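Local coordinates for protein ECL CdiI (Enterobacter cloacae subsp. cloacae, PDB 4NTQ) that serves as the immunity protein of a contact-dependent growth inhibition system, binding the toxic ribosomal RNase domain of CdiA, at residues B[37-42]-B[63-68]; B[77-82]-B[107-112]. All coordinates share one frame; numbering follows the deposited sequence.

Contact 1 of 2, residues B[37-42]-B[63-68]; sequences SYWDIK and ALAVSM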
loop_
_atom_site.group_PDB
_atom_site.type_symbol
_atom_site.label_atom_id
_atom_site.label_comp_id
_atom_site.label_asym_id
_atom_site.label_seq_id
_atom_site.Cartn_x
_atom_site.Cartn_y
_atom_site.Cartn_z
ATOM N N SER B 37 -7.981 -6.967 -11.342
ATOM C CA SER B 37 -7.859 -7.092 -12.798
ATOM C C SER B 37 -6.799 -8.118 -13.228
ATOM O O SER B 37 -6.859 -8.657 -14.326
ATOM C CB SER B 37 -7.631 -5.727 -13.464
ATOM O OG SER B 37 -6.399 -5.162 -13.059
ATOM N N TYR B 38 -5.855 -8.401 -12.343
ATOM C CA TYR B 38 -4.771 -9.346 -12.628
ATOM C C TYR B 38 -4.784 -10.506 -11.622
ATOM O O TYR B 38 -4.769 -11.670 -12.008
ATOM C CB TYR B 38 -3.419 -8.616 -12.605
ATOM C CG TYR B 38 -2.213 -9.472 -12.941
ATOM C CD1 TYR B 38 -1.954 -9.871 -14.250
ATOM C CD2 TYR B 38 -1.315 -9.853 -11.957
ATOM C CE1 TYR B 38 -0.845 -10.643 -14.561
ATOM C CE2 TYR B 38 -0.199 -10.624 -12.256
ATOM C CZ TYR B 38 0.022 -11.014 -13.557
ATOM O OH TYR B 38 1.115 -11.770 -13.845
ATOM N N TRP B 39 -4.820 -10.178 -10.335
ATOM C CA TRP B 39 -4.909 -11.172 -9.267
ATOM C C TRP B 39 -6.315 -11.257 -8.687
ATOM O O TRP B 39 -6.931 -10.226 -8.429
ATOM C CB TRP B 39 -4.005 -10.751 -8.116
ATOM C CG TRP B 39 -2.590 -11.247 -8.205
ATOM C CD1 TRP B 39 -2.048 -12.033 -9.181
ATOM C CD2 TRP B 39 -1.540 -10.993 -7.265
ATOM N NE1 TRP B 39 -0.722 -12.280 -8.908
ATOM C CE2 TRP B 39 -0.388 -11.651 -7.736
ATOM C CE3 TRP B 39 -1.461 -10.264 -6.078
ATOM C CZ2 TRP B 39 0.829 -11.602 -7.057
ATOM C CZ3 TRP B 39 -0.248 -10.220 -5.401
ATOM C CH2 TRP B 39 0.876 -10.885 -5.894
ATOM N N ASP B 40 -6.816 -12.468 -8.446
ATOM C CA ASP B 40 -7.964 -12.623 -7.545
ATOM C C ASP B 40 -7.459 -12.675 -6.107
ATOM O O ASP B 40 -6.253 -12.551 -5.870
ATOM C CB ASP B 40 -8.824 -13.858 -7.887
ATOM C CG ASP B 40 -8.040 -15.174 -7.852
ATOM O OD1 ASP B 40 -8.403 -16.096 -8.610
ATOM O OD2 ASP B 40 -7.081 -15.305 -7.070
ATOM N N ILE B 41 -8.364 -12.863 -5.150
ATOM C CA ILE B 41 -8.000 -12.812 -3.727
ATOM C C ILE B 41 -7.180 -14.035 -3.302
ATOM O O ILE B 41 -6.308 -13.951 -2.435
ATOM C CB ILE B 41 -9.249 -12.615 -2.826
ATOM C CG1 ILE B 41 -9.827 -11.229 -3.077
ATOM C CG2 ILE B 41 -8.897 -12.690 -1.325
ATOM C CD1 ILE B 41 -8.995 -10.105 -2.454
ATOM N N LYS B 42 -7.448 -15.164 -3.942
ATOM C CA LYS B 42 -6.642 -16.359 -3.744
ATOM C C LYS B 42 -5.172 -16.073 -4.104
ATOM O O LYS B 42 -4.257 -16.477 -3.381
ATOM C CB LYS B 42 -7.212 -17.517 -4.566
ATOM C CG LYS B 42 -7.237 -18.845 -3.850
ATOM C CD LYS B 42 -8.301 -19.769 -4.433
ATOM C CE LYS B 42 -9.717 -19.258 -4.151
ATOM N NZ LYS B 42 -10.781 -20.155 -4.707
ATOM N N ALA B 63 6.893 -8.311 2.760
ATOM C CA ALA B 63 6.108 -7.320 2.051
ATOM C C ALA B 63 4.819 -7.951 1.589
ATOM O O ALA B 63 4.855 -8.974 0.887
ATOM C CB ALA B 63 6.876 -6.788 0.874
ATOM N N LEU B 64 3.697 -7.341 1.992
ATOM C CA LEU B 64 2.356 -7.792 1.612
ATOM C C LEU B 64 1.753 -6.828 0.603
ATOM O O LEU B 64 1.323 -5.737 0.980
ATOM C CB LEU B 64 1.425 -7.813 2.832
ATOM C CG LEU B 64 1.888 -8.571 4.071
ATOM C CD1 LEU B 64 0.877 -8.440 5.207
ATOM C CD2 LEU B 64 2.115 -10.021 3.745
ATOM N N ALA B 65 1.694 -7.228 -0.664
ATOM C CA ALA B 65 1.146 -6.368 -1.708
ATOM C C ALA B 65 -0.372 -6.235 -1.567
ATOM O O ALA B 65 -1.069 -7.217 -1.321
ATOM C CB ALA B 65 1.490 -6.911 -3.086
ATOM N N VAL B 66 -0.884 -5.019 -1.712
ATOM C CA VAL B 66 -2.331 -4.836 -1.699
ATOM C C VAL B 66 -2.804 -4.183 -2.996
ATOM O O VAL B 66 -3.901 -3.619 -3.079
ATOM C CB VAL B 66 -2.794 -4.081 -0.465
ATOM C CG1 VAL B 66 -2.465 -4.910 0.786
ATOM C CG2 VAL B 66 -2.154 -2.718 -0.424
ATOM N N SER B 67 -1.948 -4.267 -4.008
ATOM C CA SER B 67 -2.362 -4.017 -5.372
ATOM C C SER B 67 -1.348 -4.708 -6.265
ATOM O O SER B 67 -0.180 -4.832 -5.902
ATOM C CB SER B 67 -2.427 -2.513 -5.681
ATOM O OG SER B 67 -1.126 -1.953 -5.739
HETATM N N MSE B 68 -1.802 -5.150 -7.432
HETATM C CA MSE B 68 -0.964 -5.862 -8.362
HETATM C C MSE B 68 -1.595 -5.789 -9.734
HETATM O O MSE B 68 -2.818 -5.872 -9.876
HETATM C CB MSE B 68 -0.819 -7.322 -7.943
HETATM C CG MSE B 68 0.098 -8.127 -8.851
HETATM SE SE MSE B 68 1.933 -7.425 -8.799
HETATM C CE MSE B 68 2.046 -7.132 -6.854
HETATM O O HOH W 1 -5.138 -7.357 -9.608
#

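Contact 2 of 2, residues B[77-82]-B[107-112]; sequences IFTWVL and ENINKF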
loop_
_atom_site.group_PDB
_atom_site.type_symbol
_atom_site.label_atom_id
_atom_site.label_comp_id
_atom_site.label_asym_id
_atom_site.label_seq_id
_atom_site.Cartn_x
_atom_site.Cartn_y
_atom_site.Cartn_z
ATOM N N ILE B 77 3.052 -0.399 -6.976
ATOM C CA ILE B 77 2.094 -1.159 -6.198
ATOM C C ILE B 77 2.147 -0.703 -4.752
ATOM O O ILE B 77 3.198 -0.269 -4.271
ATOM C CB ILE B 77 2.391 -2.667 -6.243
ATOM C CG1 ILE B 77 3.744 -2.961 -5.586
ATOM C CG2 ILE B 77 2.337 -3.182 -7.680
ATOM C CD1 ILE B 77 4.115 -4.428 -5.513
ATOM N N PHE B 78 1.006 -0.774 -4.070
ATOM C CA PHE B 78 0.955 -0.482 -2.644
ATOM C C PHE B 78 1.275 -1.740 -1.876
ATOM O O PHE B 78 0.837 -2.832 -2.247
ATOM C CB PHE B 78 -0.414 0.056 -2.219
ATOM C CG PHE B 78 -0.726 1.411 -2.774
ATOM C CD1 PHE B 78 -0.351 2.554 -2.092
ATOM C CD2 PHE B 78 -1.382 1.541 -3.982
ATOM C CE1 PHE B 78 -0.636 3.800 -2.600
ATOM C CE2 PHE B 78 -1.665 2.788 -4.500
ATOM C CZ PHE B 78 -1.289 3.920 -3.808
ATOM N N THR B 79 2.063 -1.592 -0.819
ATOM C CA THR B 79 2.393 -2.717 0.032
ATOM C C THR B 79 2.299 -2.320 1.485
ATOM O O THR B 79 2.393 -1.140 1.832
ATOM C CB THR B 79 3.831 -3.181 -0.196
ATOM O OG1 THR B 79 4.722 -2.158 0.258
ATOM C CG2 THR B 79 4.090 -3.480 -1.679
ATOM N N TRP B 80 2.103 -3.321 2.334
ATOM C CA TRP B 80 2.296 -3.152 3.761
ATOM C C TRP B 80 3.456 -4.060 4.121
ATOM O O TRP B 80 3.462 -5.238 3.753
ATOM C CB TRP B 80 1.009 -3.462 4.530
ATOM C CG TRP B 80 -0.024 -2.361 4.282
ATOM C CD1 TRP B 80 -0.770 -2.184 3.155
ATOM C CD2 TRP B 80 -0.347 -1.260 5.152
ATOM N NE1 TRP B 80 -1.553 -1.058 3.276
ATOM C CE2 TRP B 80 -1.317 -0.478 4.491
ATOM C CE3 TRP B 80 0.084 -0.866 6.430
ATOM C CZ2 TRP B 80 -1.867 0.672 5.060
ATOM C CZ3 TRP B 80 -0.464 0.271 6.995
ATOM C CH2 TRP B 80 -1.424 1.033 6.306
ATOM N N VAL B 81 4.449 -3.490 4.801
ATOM C CA VAL B 81 5.730 -4.141 5.016
ATOM C C VAL B 81 5.960 -4.437 6.487
ATOM O O VAL B 81 5.866 -3.536 7.327
ATOM C CB VAL B 81 6.867 -3.241 4.506
ATOM C CG1 VAL B 81 8.212 -3.811 4.890
ATOM C CG2 VAL B 81 6.756 -3.063 2.996
ATOM N N LEU B 82 6.256 -5.698 6.796
ATOM C CA LEU B 82 6.422 -6.138 8.181
ATOM C C LEU B 82 7.905 -6.321 8.466
ATOM O O LEU B 82 8.606 -6.992 7.711
ATOM C CB LEU B 82 5.684 -7.456 8.425
ATOM C CG LEU B 82 4.164 -7.420 8.635
ATOM C CD1 LEU B 82 3.418 -6.696 7.526
ATOM C CD2 LEU B 82 3.637 -8.823 8.777
ATOM N N GLU B 107 6.873 -12.596 -7.077
ATOM C CA GLU B 107 7.441 -13.601 -6.184
ATOM C C GLU B 107 8.769 -13.116 -5.603
ATOM O O GLU B 107 9.257 -13.652 -4.597
ATOM C CB GLU B 107 7.597 -14.945 -6.899
ATOM C CG GLU B 107 8.660 -14.974 -7.992
ATOM C CD GLU B 107 8.290 -14.182 -9.245
ATOM O OE1 GLU B 107 7.217 -13.529 -9.279
ATOM O OE2 GLU B 107 9.091 -14.212 -10.207
ATOM N N ASN B 108 9.329 -12.081 -6.223
ATOM C CA ASN B 108 10.557 -11.480 -5.724
ATOM C C ASN B 108 10.335 -10.237 -4.854
ATOM O O ASN B 108 11.297 -9.524 -4.552
ATOM C CB ASN B 108 11.495 -11.110 -6.884
ATOM C CG ASN B 108 12.011 -12.316 -7.640
ATOM O OD1 ASN B 108 12.152 -13.401 -7.076
ATOM N ND2 ASN B 108 12.296 -12.130 -8.937
ATOM N N ILE B 109 9.086 -9.977 -4.466
ATOM C CA ILE B 109 8.723 -8.733 -3.778
ATOM C C ILE B 109 9.607 -8.372 -2.566
ATOM O O ILE B 109 9.859 -7.198 -2.299
ATOM C CB ILE B 109 7.224 -8.723 -3.363
ATOM C CG1 ILE B 109 6.813 -7.363 -2.802
ATOM C CG2 ILE B 109 6.941 -9.783 -2.331
ATOM C CD1 ILE B 109 5.320 -7.255 -2.438
ATOM N N ASN B 110 10.076 -9.374 -1.835
ATOM C CA ASN B 110 10.853 -9.086 -0.643
ATOM C C ASN B 110 12.251 -8.549 -0.960
ATOM O O ASN B 110 12.855 -7.893 -0.117
ATOM C CB ASN B 110 10.890 -10.289 0.310
ATOM C CG ASN B 110 9.628 -10.397 1.152
ATOM O OD1 ASN B 110 9.071 -9.391 1.569
ATOM N ND2 ASN B 110 9.164 -11.614 1.381
ATOM N N LYS B 111 12.739 -8.815 -2.176
ATOM C CA LYS B 111 13.991 -8.232 -2.669
ATOM C C LYS B 111 13.850 -6.733 -2.952
ATOM O O LYS B 111 14.841 -6.009 -2.963
ATOM C CB LYS B 111 14.475 -8.937 -3.950
ATOM C CG LYS B 111 14.861 -10.401 -3.794
ATOM C CD LYS B 111 15.997 -10.587 -2.794
ATOM C CE LYS B 111 17.285 -9.899 -3.252
ATOM N NZ LYS B 111 18.404 -10.059 -2.263
ATOM N N PHE B 112 12.622 -6.269 -3.183
ATOM C CA PHE B 112 12.410 -4.874 -3.582
ATOM C C PHE B 112 12.237 -3.970 -2.372
ATOM O O PHE B 112 11.996 -2.777 -2.488
ATOM C CB PHE B 112 11.231 -4.763 -4.557
ATOM C CG PHE B 112 11.501 -5.401 -5.888
ATOM C CD1 PHE B 112 11.768 -4.623 -7.010
ATOM C CD2 PHE B 112 11.529 -6.783 -6.013
ATOM C CE1 PHE B 112 12.037 -5.215 -8.244
ATOM C CE2 PHE B 112 11.799 -7.386 -7.237
ATOM C CZ PHE B 112 12.054 -6.598 -8.360
#

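Contact 1 of 2, residues B[37-42]-B[63-68]
One face of the Trp39 indole is covered by the side chain of Met68, here selenomethionine. CG of Met68 sits 3.6 Å from the centroid of the six-membered ring of Trp39, 11° off its normal, as a CH-pi contact. CB of Met68 lies on the same face, 3.5 Å from CE3 of Trp39, while CE of Met68 passes 4.0 Å from CH2 of Trp39. The selenium rides higher over the ring, with Met68 SE 4.7 Å from the Trp39 centroid, a rather distant Met-aromatic contact. CB of Ala65 approaches obliquely, 4.4 Å from CZ3 of Trp39, and the ring of Tyr44 meets the indole edge-to-face from the following helix. The side chain of Tyr38 lies beside that of Met68, pointing the same way, and its CD2 comes 3.8 Å from CG of Met68.

Met68 crosses the indole face because CG stands anti to its backbone N (chi1 -178°), after which bends at the next two torsions carry the selenium over the ring and the methyl past its rim near CH2. A long, flexible, unbranched chain suits this place, since it can bend to fit across a flat aromatic surface. A large indole offers ample area.

No direct hydrogen bond joins the two segments. Water 1 mediates instead, accepting from Trp39 N at 2.9 Å and donating to Met68 O at 2.8 Å, which satisfies two backbone groups beside an apolar contact. The chemistry is thus chiefly dispersion over a broad aromatic face, with one water bridge giving the backbones a directional link where the chain enters helix 41-58.

Contact 2 of 2, residues B[77-82]-B[107-112]
Ile109 and Thr79 reach toward each other tip to tip: the terminal methyl CD1 of Ile109 stops 4.0 Å from CG2 of Thr79. The same methyl lies 4.3 Å from CD1 of Ile77, two residues back on the same face of the strand, and so ends beside both side chains. Ile109 is fully stretched, with CG1 anti to the backbone N (chi1 -173°) and the next torsion also extended, which carries CD1 as far from its own backbone as the chain permits. The backbones are accordingly well apart, 9.5 Å between the CA atoms of Thr79 and Ile109, and the contact is a light one made by methyl groups alone.

Threonine suits this place because its two branches do different work. OG1 hydrogen-bonds to Asn94 O on the neighbouring strand, so the buried hydroxyl is satisfied within the sheet, while the methyl is given to Ile109. Isoleucine at 77 and 109 supplies apolar branches long enough to span the gap.

Segment 107-112 makes a 3-10 turn, in which Lys111 N bonds to Asn108 O at 2.9 Å. Asn110, directly after Ile109, ties this turn to Ala63 N through OD1 and to Ser51 and Glu54 of helix 41-58 through ND2. Ile109 also packs on Ala63 and Ala65, small residues of the edge strand 61-65. Strand 76-85 runs between that strand and 88-97, and on its opposite face Phe78 and Trp80 pack against Thr201 and Arg222 of the chain of Contact-dependent inhibitor A.

Overall arrangement
Both contacts reach the same antiparallel sheet, through its neighbouring strands 61-65 and 76-85, and their centres lie 11 Å apart. Contact 2 is the more deeply placed, with all its touching residues buried. Contact 1 is only partly buried, its aromatic residues being partly exposed, yet it hides nearly three times as much surface between its segments. Their chemistry differs as well: contact 1 combines aromatic packing with a water bridge, whereas contact 2 is a meeting of methyl groups alone. They are continuous with each other, since Met68 CE lies 3.7 Å from Ile77 CD1, and Leu64 N probably hydrogen-bonds to Trp80 O across the paired strands.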